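PDB 2D5W: peptide ABC transporter, peptide-binding protein, which binds oligopeptides, here a pentapeptide, and probably delivers them to an ABC transporter for uptake across the membrane. Local coordinates for residues A12-R17 with V445-E450; R25-Q30 with L188-F193; R217-P220 with I224-E227. All coordinates share one frame; numbering follows the deposited sequence.

Contact 1 (A12-R17 with V445-E450); sequences ASQEPR and VVFADE
Q14 and F447 meet with an amide oxygen at the edge of an aromatic ring. Q14 OE1 lies in the plane of the F447 ring, 3.8 Å from F447 CE1. The amide and ring planes stand 41° apart. OE1 is also hydrogen-bonded to S443 OG, and Q14 NE2 to the backbone of the bound peptide. Both ends of the amide are therefore held. V446 CG2 sits over the centre of one face of the F447 ring, and F447 also packs on an apolar side chain of the peptide. This half of the contact borders the peptide site.

The other half is van der Waals packing by R17. Its chain bends at chi2 (51°), and R17 NH2 comes to 4.0 Å from V445 CA, which lies at the guanidinium edge. R17 NH2 is also 4.1 Å from A448 CB. A hydrogen bond from NH2 to A444 O secures this end of the group.

Segment 12-17 starts at the end of strand 7-12 of the five-stranded sheet and packs on helix 31-40 through Q14 and P16. It meets the turn between helices 443-446 and 449-452, where A448 is N-cap of the second. Through F447, edge-to-face with F466, that turn reaches strand 463-469 of another sheet.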
loop_
_atom_site.group_PDB
_atom_site.type_symbol
_atom_site.label_atom_id
_atom_site.label_comp_id
_atom_site.label_asym_id
_atom_site.label_seq_id
_atom_site.Cartn_x
_atom_site.Cartn_y
_atom_site.Cartn_z
ATOM N N ALA A 12 -15.242 6.685 1.503
ATOM C CA ALA A 12 -13.831 6.733 1.133
ATOM C C ALA A 12 -13.560 7.954 0.259
ATOM O O ALA A 12 -14.453 8.435 -0.439
ATOM C CB ALA A 12 -13.445 5.457 0.384
ATOM N N SER A 13 -12.323 8.444 0.292
ATOM C CA SER A 13 -11.947 9.613 -0.499
ATOM C C SER A 13 -11.129 9.272 -1.746
ATOM O O SER A 13 -10.701 10.167 -2.475
ATOM C CB SER A 13 -11.173 10.609 0.365
ATOM O OG SER A 13 -9.982 10.033 0.864
ATOM N N GLN A 14 -10.907 7.980 -1.976
ATOM C CA GLN A 14 -10.166 7.514 -3.142
ATOM C C GLN A 14 -10.890 6.297 -3.687
ATOM O O GLN A 14 -11.509 5.550 -2.930
ATOM C CB GLN A 14 -8.730 7.159 -2.758
ATOM C CG GLN A 14 -7.936 8.373 -2.311
ATOM C CD GLN A 14 -6.524 8.047 -1.883
ATOM O OE1 GLN A 14 -5.952 7.033 -2.284
ATOM N NE2 GLN A 14 -5.944 8.918 -1.072
ATOM N N GLU A 15 -10.814 6.104 -4.997
ATOM C CA GLU A 15 -11.490 4.992 -5.654
ATOM C C GLU A 15 -10.505 4.108 -6.414
ATOM O O GLU A 15 -9.569 4.605 -7.034
ATOM C CB GLU A 15 -12.534 5.546 -6.627
ATOM C CG GLU A 15 -13.405 4.500 -7.303
ATOM C CD GLU A 15 -14.529 5.115 -8.123
ATOM O OE1 GLU A 15 -14.755 6.340 -8.008
ATOM O OE2 GLU A 15 -15.198 4.374 -8.876
ATOM N N PRO A 16 -10.697 2.781 -6.364
ATOM C CA PRO A 16 -9.780 1.893 -7.088
ATOM C C PRO A 16 -9.823 2.188 -8.585
ATOM O O PRO A 16 -10.889 2.453 -9.137
ATOM C CB PRO A 16 -10.332 0.502 -6.790
ATOM C CG PRO A 16 -11.030 0.670 -5.476
ATOM C CD PRO A 16 -11.702 2.010 -5.613
ATOM N N ARG A 17 -8.671 2.145 -9.245
ATOM C CA ARG A 17 -8.639 2.377 -10.685
ATOM C C ARG A 17 -9.150 1.122 -11.400
ATOM O O ARG A 17 -9.822 1.212 -12.427
ATOM C CB ARG A 17 -7.218 2.713 -11.136
ATOM C CG ARG A 17 -7.063 2.940 -12.643
ATOM C CD ARG A 17 -8.074 3.945 -13.195
ATOM N NE ARG A 17 -7.883 4.204 -14.624
ATOM C CZ ARG A 17 -6.967 5.029 -15.124
ATOM N NH1 ARG A 17 -6.869 5.194 -16.437
ATOM N NH2 ARG A 17 -6.158 5.700 -14.315
ATOM N N VAL A 445 -5.592 7.945 -10.640
ATOM C CA VAL A 445 -4.696 8.328 -11.725
ATOM C C VAL A 445 -3.228 8.257 -11.302
ATOM O O VAL A 445 -2.429 7.561 -11.928
ATOM C CB VAL A 445 -4.994 9.766 -12.223
ATOM C CG1 VAL A 445 -3.931 10.204 -13.226
ATOM C CG2 VAL A 445 -6.367 9.816 -12.877
ATOM N N VAL A 446 -2.872 8.950 -10.223
ATOM C CA VAL A 446 -1.476 8.980 -9.798
ATOM C C VAL A 446 -0.914 7.676 -9.255
ATOM O O VAL A 446 0.298 7.460 -9.293
ATOM C CB VAL A 446 -1.212 10.114 -8.765
ATOM C CG1 VAL A 446 -1.603 11.457 -9.363
ATOM C CG2 VAL A 446 -1.970 9.854 -7.469
ATOM N N PHE A 447 -1.780 6.795 -8.766
ATOM C CA PHE A 447 -1.314 5.526 -8.221
ATOM C C PHE A 447 -1.426 4.366 -9.209
ATOM O O PHE A 447 -1.167 3.218 -8.854
ATOM C CB PHE A 447 -2.051 5.212 -6.915
ATOM C CG PHE A 447 -1.782 6.208 -5.812
ATOM C CD1 PHE A 447 -2.795 6.559 -4.928
ATOM C CD2 PHE A 447 -0.526 6.799 -5.656
ATOM C CE1 PHE A 447 -2.573 7.480 -3.908
ATOM C CE2 PHE A 447 -0.293 7.726 -4.631
ATOM C CZ PHE A 447 -1.321 8.064 -3.760
ATOM N N ALA A 448 -1.826 4.663 -10.443
ATOM C CA ALA A 448 -1.899 3.638 -11.481
ATOM C C ALA A 448 -0.454 3.421 -11.936
ATOM O O ALA A 448 0.346 4.369 -11.963
ATOM C CB ALA A 448 -2.758 4.112 -12.644
ATOM N N ASP A 449 -0.121 2.184 -12.294
ATOM C CA ASP A 449 1.234 1.848 -12.712
ATOM C C ASP A 449 1.857 2.792 -13.730
ATOM O O ASP A 449 3.016 3.190 -13.583
ATOM C CB ASP A 449 1.301 0.400 -13.245
ATOM C CG ASP A 449 0.419 0.154 -14.476
ATOM O OD1 ASP A 449 0.622 -0.903 -15.119
ATOM O OD2 ASP A 449 -0.467 0.971 -14.806
ATOM N N GLU A 450 1.088 3.168 -14.748
ATOM C CA GLU A 450 1.597 4.029 -15.802
ATOM C C GLU A 450 2.014 5.413 -15.344
ATOM O O GLU A 450 2.590 6.177 -16.118
ATOM C CB GLU A 450 0.589 4.111 -16.950
ATOM C CG GLU A 450 0.310 2.749 -17.569
ATOM C CD GLU A 450 -0.184 2.832 -18.998
ATOM O OE1 GLU A 450 -1.170 3.554 -19.250
ATOM O OE2 GLU A 450 0.416 2.164 -19.869
#

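Contact 2 (R25-Q30 with L188-F193)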
loop_
_atom_site.group_PDB
_atom_site.type_symbol
_atom_site.label_atom_id
_atom_site.label_comp_id
_atom_site.label_asym_id
_atom_site.label_seq_id
_atom_site.Cartn_x
_atom_site.Cartn_y
_atom_site.Cartn_z
ATOM N N ARG A 25 -1.725 -7.037 -8.326
ATOM C CA ARG A 25 -1.665 -5.605 -8.039
ATOM C C ARG A 25 -0.637 -4.853 -8.871
ATOM O O ARG A 25 -0.064 -3.858 -8.411
ATOM C CB ARG A 25 -1.388 -5.395 -6.546
ATOM C CG ARG A 25 -2.393 -6.118 -5.659
ATOM C CD ARG A 25 -2.023 -6.062 -4.188
ATOM N NE ARG A 25 -3.018 -6.749 -3.369
ATOM C CZ ARG A 25 -2.952 -6.866 -2.046
ATOM N NH1 ARG A 25 -1.931 -6.344 -1.379
ATOM N NH2 ARG A 25 -3.911 -7.504 -1.388
ATOM N N VAL A 26 -0.426 -5.303 -10.104
ATOM C CA VAL A 26 0.552 -4.661 -10.970
ATOM C C VAL A 26 0.030 -3.383 -11.621
ATOM O O VAL A 26 0.819 -2.501 -11.955
ATOM C CB VAL A 26 1.064 -5.626 -12.067
ATOM C CG1 VAL A 26 1.585 -6.906 -11.425
ATOM C CG2 VAL A 26 -0.037 -5.929 -13.063
ATOM N N ILE A 27 -1.287 -3.277 -11.802
ATOM C CA ILE A 27 -1.870 -2.071 -12.390
ATOM C C ILE A 27 -2.132 -1.062 -11.276
ATOM O O ILE A 27 -1.832 0.125 -11.417
ATOM C CB ILE A 27 -3.184 -2.374 -13.135
ATOM C CG1 ILE A 27 -2.900 -3.333 -14.296
ATOM C CG2 ILE A 27 -3.806 -1.078 -13.647
ATOM C CD1 ILE A 27 -4.103 -3.665 -15.145
ATOM N N SER A 28 -2.701 -1.534 -10.172
ATOM C CA SER A 28 -2.959 -0.679 -9.023
ATOM C C SER A 28 -2.701 -1.409 -7.723
ATOM O O SER A 28 -3.165 -2.536 -7.520
ATOM C CB SER A 28 -4.398 -0.173 -8.995
ATOM O OG SER A 28 -4.633 0.480 -7.755
ATOM N N ASN A 29 -1.958 -0.756 -6.842
ATOM C CA ASN A 29 -1.670 -1.306 -5.534
ATOM C C ASN A 29 -2.215 -0.327 -4.488
ATOM O O ASN A 29 -1.728 -0.259 -3.363
ATOM C CB ASN A 29 -0.165 -1.517 -5.362
ATOM C CG ASN A 29 0.166 -2.261 -4.095
ATOM O OD1 ASN A 29 -0.550 -3.179 -3.700
ATOM N ND2 ASN A 29 1.264 -1.880 -3.454
ATOM N N GLN A 30 -3.235 0.431 -4.877
ATOM C CA GLN A 30 -3.874 1.397 -3.986
ATOM C C GLN A 30 -4.359 0.739 -2.706
ATOM O O GLN A 30 -4.934 -0.352 -2.734
ATOM C CB GLN A 30 -5.097 2.014 -4.657
ATOM C CG GLN A 30 -4.827 3.010 -5.755
ATOM C CD GLN A 30 -6.066 3.226 -6.592
ATOM O OE1 GLN A 30 -6.444 2.366 -7.389
ATOM N NE2 GLN A 30 -6.725 4.360 -6.400
ATOM N N LEU A 188 0.972 -6.660 -23.007
ATOM C CA LEU A 188 0.298 -7.948 -23.087
ATOM C C LEU A 188 -0.226 -8.378 -21.722
ATOM O O LEU A 188 -1.383 -8.777 -21.585
ATOM C CB LEU A 188 1.258 -9.015 -23.618
ATOM C CG LEU A 188 0.663 -10.406 -23.834
ATOM C CD1 LEU A 188 -0.213 -10.406 -25.077
ATOM C CD2 LEU A 188 1.786 -11.415 -23.988
ATOM N N TYR A 189 0.628 -8.300 -20.709
ATOM C CA TYR A 189 0.219 -8.702 -19.374
ATOM C C TYR A 189 -0.784 -7.739 -18.743
ATOM O O TYR A 189 -1.714 -8.180 -18.070
ATOM C CB TYR A 189 1.443 -8.882 -18.471
ATOM C CG TYR A 189 2.315 -10.060 -18.858
ATOM C CD1 TYR A 189 1.749 -11.272 -19.258
ATOM C CD2 TYR A 189 3.706 -9.977 -18.780
ATOM C CE1 TYR A 189 2.547 -12.373 -19.570
ATOM C CE2 TYR A 189 4.509 -11.072 -19.086
ATOM C CZ TYR A 189 3.925 -12.263 -19.479
ATOM O OH TYR A 189 4.717 -13.351 -19.776
ATOM N N ARG A 190 -0.617 -6.436 -18.956
ATOM C CA ARG A 190 -1.571 -5.479 -18.394
ATOM C C ARG A 190 -2.955 -5.744 -18.976
ATOM O O ARG A 190 -3.954 -5.755 -18.254
ATOM C CB ARG A 190 -1.178 -4.029 -18.711
ATOM C CG ARG A 190 0.097 -3.544 -18.050
ATOM C CD ARG A 190 0.365 -2.070 -18.358
ATOM N NE ARG A 190 -0.439 -1.155 -17.546
ATOM C CZ ARG A 190 -1.519 -0.504 -17.970
ATOM N NH1 ARG A 190 -1.958 -0.655 -19.214
ATOM N NH2 ARG A 190 -2.159 0.317 -17.146
ATOM N N ASN A 191 -3.010 -5.961 -20.287
ATOM C CA ASN A 191 -4.284 -6.205 -20.953
ATOM C C ASN A 191 -4.972 -7.463 -20.443
ATOM O O ASN A 191 -6.198 -7.532 -20.420
ATOM C CB ASN A 191 -4.095 -6.272 -22.473
ATOM C CG ASN A 191 -3.762 -4.918 -23.075
ATOM O OD1 ASN A 191 -3.964 -3.881 -22.443
ATOM N ND2 ASN A 191 -3.263 -4.922 -24.306
ATOM N N PHE A 192 -4.187 -8.451 -20.030
ATOM C CA PHE A 192 -4.744 -9.684 -19.486
ATOM C C PHE A 192 -5.572 -9.344 -18.243
ATOM O O PHE A 192 -6.749 -9.695 -18.155
ATOM C CB PHE A 192 -3.615 -10.653 -19.121
ATOM C CG PHE A 192 -4.049 -11.799 -18.248
ATOM C CD1 PHE A 192 -5.013 -12.703 -18.683
ATOM C CD2 PHE A 192 -3.491 -11.970 -16.988
ATOM C CE1 PHE A 192 -5.413 -13.765 -17.868
ATOM C CE2 PHE A 192 -3.883 -13.022 -16.171
ATOM C CZ PHE A 192 -4.846 -13.921 -16.612
ATOM N N PHE A 193 -4.962 -8.654 -17.287
ATOM C CA PHE A 193 -5.673 -8.291 -16.065
ATOM C C PHE A 193 -6.841 -7.346 -16.339
ATOM O O PHE A 193 -7.909 -7.484 -15.739
ATOM C CB PHE A 193 -4.707 -7.653 -15.062
ATOM C CG PHE A 193 -3.588 -8.562 -14.638
ATOM C CD1 PHE A 193 -3.850 -9.726 -13.917
ATOM C CD2 PHE A 193 -2.273 -8.271 -14.983
ATOM C CE1 PHE A 193 -2.815 -10.588 -13.546
ATOM C CE2 PHE A 193 -1.231 -9.124 -14.619
ATOM C CZ PHE A 193 -1.505 -10.286 -13.900
#
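I27 and R190 bring the two backbones nearest, with their CA atoms 6.9 Å apart. Segment 188-193 is a run of helix 182-194. Segment 25-30 is irregular and presents V26 and I27 to one side of that helix. Further on, S28 OG accepts from Q30 N (3.2 Å), and S28 OG donates to a lone pair of Q30 OE1 (2.6 Å).

The side chains meet mainly through carbon. V26 has CG1 anti to the carbonyl carbon (chi1 -54°), which puts CG2 between the backbone N and the carbonyl carbon. V26 CG2 comes to 3.7 Å from F193 CE2, and the two side chains cross at about a right angle. I27 uses two branches. I27 CD1, at the end of an extended chain, lies 3.7 Å from R190 O and 4.0 Å from F193 CB. I27 CG2 lies 4.1 Å from R190 NH2. The R190 chain bends at chi3 (79°), and its NE forms a salt bridge with D449 OD1. I27 therefore packs beside a charged group that is already paired.

The S28 bond to Q30 N is an ST turn, and Q30 is the N-cap of helix 31-40. V26 and I27 pack this loop on helix 182-194, while R25 and N29 of the same loop pack on the bound peptide.

Contact 3 (R217-P220 with I224-E227)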
loop_
_atom_site.group_PDB
_atom_site.type_symbol
_atom_site.label_atom_id
_atom_site.label_comp_id
_atom_site.label_asym_id
_atom_site.label_seq_id
_atom_site.Cartn_x
_atom_site.Cartn_y
_atom_site.Cartn_z
ATOM N N ARG A 217 -22.475 -4.291 -8.291
ATOM C CA ARG A 217 -22.197 -3.351 -9.373
ATOM C C ARG A 217 -21.189 -2.283 -8.975
ATOM O O ARG A 217 -21.091 -1.899 -7.806
ATOM C CB ARG A 217 -23.484 -2.665 -9.843
ATOM C CG ARG A 217 -24.117 -1.753 -8.809
ATOM C CD ARG A 217 -25.318 -1.010 -9.383
ATOM N NE ARG A 217 -26.424 -1.903 -9.712
ATOM C CZ ARG A 217 -27.180 -2.528 -8.813
ATOM N NH1 ARG A 217 -28.165 -3.320 -9.212
ATOM N NH2 ARG A 217 -26.956 -2.356 -7.517
ATOM N N TRP A 218 -20.435 -1.815 -9.965
ATOM C CA TRP A 218 -19.463 -0.749 -9.765
ATOM C C TRP A 218 -19.964 0.430 -10.602
ATOM O O TRP A 218 -20.087 0.327 -11.823
ATOM C CB TRP A 218 -18.078 -1.181 -10.253
ATOM C CG TRP A 218 -16.960 -0.179 -10.033
ATOM C CD1 TRP A 218 -17.051 1.076 -9.487
ATOM C CD2 TRP A 218 -15.583 -0.371 -10.363
ATOM N NE1 TRP A 218 -15.808 1.672 -9.456
ATOM C CE2 TRP A 218 -14.890 0.805 -9.988
ATOM C CE3 TRP A 218 -14.863 -1.426 -10.941
ATOM C CZ2 TRP A 218 -13.512 0.954 -10.174
ATOM C CZ3 TRP A 218 -13.495 -1.280 -11.127
ATOM C CH2 TRP A 218 -12.833 -0.095 -10.744
ATOM N N VAL A 219 -20.309 1.523 -9.932
ATOM C CA VAL A 219 -20.758 2.747 -10.596
ATOM C C VAL A 219 -19.484 3.583 -10.515
ATOM O O VAL A 219 -19.255 4.294 -9.534
ATOM C CB VAL A 219 -21.896 3.424 -9.808
ATOM C CG1 VAL A 219 -22.421 4.621 -10.586
ATOM C CG2 VAL A 219 -23.018 2.425 -9.544
ATOM N N PRO A 220 -18.638 3.519 -11.556
ATOM C CA PRO A 220 -17.386 4.277 -11.514
ATOM C C PRO A 220 -17.506 5.761 -11.251
ATOM O O PRO A 220 -18.280 6.463 -11.899
ATOM C CB PRO A 220 -16.735 3.946 -12.852
ATOM C CG PRO A 220 -17.895 3.778 -13.757
ATOM C CD PRO A 220 -18.906 3.018 -12.917
ATOM N N ILE A 224 -19.175 1.362 -5.161
ATOM C CA ILE A 224 -18.982 -0.060 -5.420
ATOM C C ILE A 224 -19.961 -0.742 -4.465
ATOM O O ILE A 224 -19.883 -0.572 -3.243
ATOM C CB ILE A 224 -17.531 -0.517 -5.145
ATOM C CG1 ILE A 224 -16.634 -0.075 -6.309
ATOM C CG2 ILE A 224 -17.476 -2.036 -4.973
ATOM C CD1 ILE A 224 -15.154 -0.284 -6.077
ATOM N N GLU A 225 -20.907 -1.483 -5.032
ATOM C CA GLU A 225 -21.924 -2.165 -4.245
ATOM C C GLU A 225 -21.672 -3.661 -4.245
ATOM O O GLU A 225 -21.472 -4.265 -5.299
ATOM C CB GLU A 225 -23.309 -1.876 -4.826
ATOM C CG GLU A 225 -23.573 -0.402 -5.101
ATOM C CD GLU A 225 -24.962 -0.154 -5.659
ATOM O OE1 GLU A 225 -25.217 0.970 -6.140
ATOM O OE2 GLU A 225 -25.800 -1.078 -5.612
ATOM N N MET A 226 -21.705 -4.251 -3.057
ATOM C CA MET A 226 -21.462 -5.676 -2.882
ATOM C C MET A 226 -22.616 -6.295 -2.097
ATOM O O MET A 226 -23.309 -5.609 -1.343
ATOM C CB MET A 226 -20.142 -5.877 -2.127
ATOM C CG MET A 226 -18.954 -5.177 -2.791
ATOM S SD MET A 226 -17.398 -5.267 -1.881
ATOM C CE MET A 226 -17.601 -3.903 -0.738
ATOM N N GLU A 227 -22.827 -7.592 -2.288
ATOM C CA GLU A 227 -23.885 -8.297 -1.580
ATOM C C GLU A 227 -23.305 -9.573 -0.982
ATOM O O GLU A 227 -22.270 -10.066 -1.434
ATOM C CB GLU A 227 -25.043 -8.623 -2.527
ATOM C CG GLU A 227 -24.672 -9.533 -3.676
ATOM C CD GLU A 227 -25.872 -9.926 -4.513
ATOM O OE1 GLU A 227 -26.851 -10.447 -3.938
ATOM O OE2 GLU A 227 -25.837 -9.720 -5.741
#
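The W218 ring carries I224 over one face. I224 CG1 lies 3.7 Å from the centroid of the five-membered ring, 22° off the ring normal, which makes a CH-pi contact. The nearest pair is I224 CG1 and W218 CD1, at 3.4 Å. I224 CD1 lies over the same face, offset toward the rim. The two side chains run side by side and point the same way. At the edge of the indole, W218 NE1 is hydrogen-bonded to E15 OE2. P199 and L202 of helix 199-203 also touch this side chain.

The R217 guanidinium meets E225 at its edge. R217 NH2 reaches E225 OE2 at 2.6 Å in a salt bridge, with OE2 close to the guanidinium plane. The approach to the carboxylate is different, because NH2 comes from above its plane. The two planes are 64° apart and the N-H...O angle is only 132°. R217 has CG between the backbone N and the carbonyl carbon, and a further bend at chi3 folds its end over E225. Its aliphatic part also packs on the carboxylate, with R217 CG 3.6 Å from E225 CD.

Between these two groups runs the beta hairpin of strands 213-219 and 223-228. It forms one side of the mixed five-stranded sheet, with 213-219 outermost and 223-228 paired with 246-251. R217 and E225 form an antiparallel hydrogen-bonded pair. E225 N donates to R217 O at 2.8 Å, and R217 N to E225 O at 3.2 Å. W218 and I224 form the adjoining non-hydrogen-bonded pair, with CA atoms 4.4 Å apart.

The hairpin thus has two unlike faces. The salt bridge probably offsets the two charges on the partly exposed face of R217 and E225. On the buried face of W218 and I224, E15 satisfies the indole N-H.

From the N terminus, strand 7-12 leads into segment 12-17, which opens contact 1. Segment 25-30 follows before helix 31-40, and contact 2 closes when helix 182-194 returns to it. Contact 3 comes next as a short hairpin closure. Contact 1 closes last, at 445-450, so its long loop encloses the other two. Contacts 2 and 3 lie in series, do not cross, and have nearest atoms about 8 Å apart. Both touch contact 1. The backbone N of D449 probably hydrogen-bonds to I27 O. Contact 1 ties the loop after strand 7-12 to the 443-452 region, and contact 2 ties it to helix 182-194. Contact 3 pairs the hairpin strands, which the loop meets at W218.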